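PDB 3A0S: sensor protein from Thermotoga maritima, which probably acts as a sensor histidine kinase that transfers phosphate from ATP to a histidine in two-component signalling, this chain being its PAS domain. Local coordinates for residues F25-K29 and E30-G34. Residues are numbered along the deposited sequence; the frame is centred on the assembly and turned at random.
Sequences FGLKK and ENVLG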
loop_
_atom_site.group_PDB
_atom_site.type_symbol
_atom_site.label_atom_id
_atom_site.label_comp_id
_atom_site.label_asym_id
_atom_site.label_seq_id
_atom_site.Cartn_x
_atom_site.Cartn_y
_atom_site.Cartn_z
ATOM N N PHE A 25 -11.515 -1.811 3.913
ATOM C CA PHE A 25 -10.922 -1.643 5.252
ATOM C C PHE A 25 -11.761 -0.831 6.243
ATOM O O PHE A 25 -11.477 -0.824 7.445
ATOM C CB PHE A 25 -9.539 -1.032 5.099
ATOM C CG PHE A 25 -8.573 -1.911 4.375
ATOM C CD1 PHE A 25 -8.254 -3.178 4.877
ATOM C CD2 PHE A 25 -7.955 -1.467 3.225
ATOM C CE1 PHE A 25 -7.340 -3.982 4.233
ATOM C CE2 PHE A 25 -7.056 -2.288 2.570
ATOM C CZ PHE A 25 -6.753 -3.548 3.068
ATOM N N GLY A 26 -12.779 -0.141 5.747
ATOM C CA GLY A 26 -13.710 0.622 6.590
ATOM C C GLY A 26 -13.170 1.921 7.138
ATOM O O GLY A 26 -13.674 2.441 8.162
ATOM N N LEU A 27 -12.126 2.442 6.484
ATOM C CA LEU A 27 -11.508 3.722 6.848
ATOM C C LEU A 27 -11.674 4.685 5.670
ATOM O O LEU A 27 -11.420 4.302 4.503
ATOM C CB LEU A 27 -10.008 3.548 7.184
ATOM C CG LEU A 27 -9.589 2.578 8.314
ATOM C CD1 LEU A 27 -8.078 2.452 8.396
ATOM C CD2 LEU A 27 -10.175 2.984 9.681
ATOM N N LYS A 28 -12.102 5.918 5.967
ATOM C CA LYS A 28 -12.228 6.932 4.937
ATOM C C LYS A 28 -10.859 7.504 4.562
ATOM O O LYS A 28 -9.973 7.637 5.425
ATOM C CB LYS A 28 -13.171 8.038 5.397
ATOM C CG LYS A 28 -14.623 7.639 5.283
ATOM C CD LYS A 28 -15.512 8.658 5.971
ATOM C CE LYS A 28 -16.984 8.332 5.722
ATOM N NZ LYS A 28 -17.866 9.455 6.156
ATOM N N LYS A 29 -10.690 7.867 3.290
ATOM C CA LYS A 29 -9.453 8.479 2.841
ATOM C C LYS A 29 -9.000 9.653 3.711
ATOM O O LYS A 29 -7.832 9.778 4.057
ATOM C CB LYS A 29 -9.621 8.877 1.356
ATOM C CG LYS A 29 -8.494 9.650 0.769
ATOM C CD LYS A 29 -8.756 9.926 -0.700
ATOM C CE LYS A 29 -7.592 10.697 -1.258
ATOM N NZ LYS A 29 -7.895 11.191 -2.625
ATOM N N GLU A 30 -9.940 10.520 4.066
ATOM C CA GLU A 30 -9.581 11.723 4.809
ATOM C C GLU A 30 -9.093 11.389 6.213
ATOM O O GLU A 30 -8.379 12.177 6.853
ATOM C CB GLU A 30 -10.761 12.689 4.856
ATOM C CG GLU A 30 -12.025 12.086 5.434
ATOM C CD GLU A 30 -12.982 11.532 4.373
ATOM O OE1 GLU A 30 -12.557 11.135 3.241
ATOM O OE2 GLU A 30 -14.201 11.521 4.686
ATOM N N ASN A 31 -9.449 10.201 6.680
ATOM C CA ASN A 31 -8.999 9.765 7.992
ATOM C C ASN A 31 -7.601 9.134 8.023
ATOM O O ASN A 31 -7.002 9.001 9.106
ATOM C CB ASN A 31 -10.063 8.838 8.583
ATOM C CG ASN A 31 -11.369 9.591 8.896
ATOM O OD1 ASN A 31 -12.455 9.056 8.732
ATOM N ND2 ASN A 31 -11.248 10.841 9.308
ATOM N N VAL A 32 -7.062 8.800 6.847
ATOM C CA VAL A 32 -5.746 8.159 6.796
ATOM C C VAL A 32 -4.708 8.938 5.972
ATOM O O VAL A 32 -3.492 8.733 6.106
ATOM C CB VAL A 32 -5.828 6.683 6.294
ATOM C CG1 VAL A 32 -6.632 5.815 7.292
ATOM C CG2 VAL A 32 -6.403 6.603 4.877
ATOM N N LEU A 33 -5.169 9.832 5.111
ATOM C CA LEU A 33 -4.238 10.519 4.243
ATOM C C LEU A 33 -3.178 11.253 5.043
ATOM O O LEU A 33 -3.499 11.923 6.036
ATOM C CB LEU A 33 -5.037 11.528 3.431
ATOM C CG LEU A 33 -4.336 12.121 2.227
ATOM C CD1 LEU A 33 -4.145 11.114 1.099
ATOM C CD2 LEU A 33 -5.179 13.288 1.738
ATOM N N GLY A 34 -1.920 11.131 4.627
ATOM C CA GLY A 34 -0.834 11.797 5.298
ATOM C C GLY A 34 -0.207 11.003 6.423
ATOM O O GLY A 34 0.871 11.348 6.887
HETATM O O HOH W 1 -12.395 6.337 8.848
#
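Glu-30 turns one face of its carboxylate to the aliphatic chain of Lys-28, whose CB lies over that face, 3.6 Å from Glu-30 CD. Further along the same face, Lys-28 CD approaches Glu-30 OE2 to 3.4 Å. With CG between the backbone N and carbonyl carbon (chi1 56°) and a bend at chi2 (-95°), the acid folds back over Lys-28. With Lys-28 NZ 4.5 Å from Glu-30 OE2, the opposite charges stay beyond salt-bridge distance. Lys-28 CB also lies beyond the oxygen end of the Asn-31 amide, obliquely off its plane. There a water donates to Asn-31 OD1 (2.7 Å) and accepts from Lys-28 N (2.9 Å).

Backbone bonds close the short helical turn. Lys-29 O accepts from Leu-33 N at 2.9 Å and from Val-32 N at 3.1 Å, so two bonds grip it; Lys-28 O takes Asn-31 N. Val-32 CG1 meets Leu-27 CD1 at 3.8 Å, the two side chains crossing at about a right angle. Cutting Val-32 back to an alanine removes both methyls, which would probably leave Leu-27 CD1 without its partner and open a gap against Trp-17 and Ile-14.

The turn follows helix 19-25, whose Glu-22 accepts from Lys-29 N, and lies on edge strand 14-17 of the antiparallel PAS sheet: Val-32 touches Ile-14 and Trp-17, Leu-27 O accepts from Trp-17 NE1, and Gly-34 pairs with Ile-14 through the backbone.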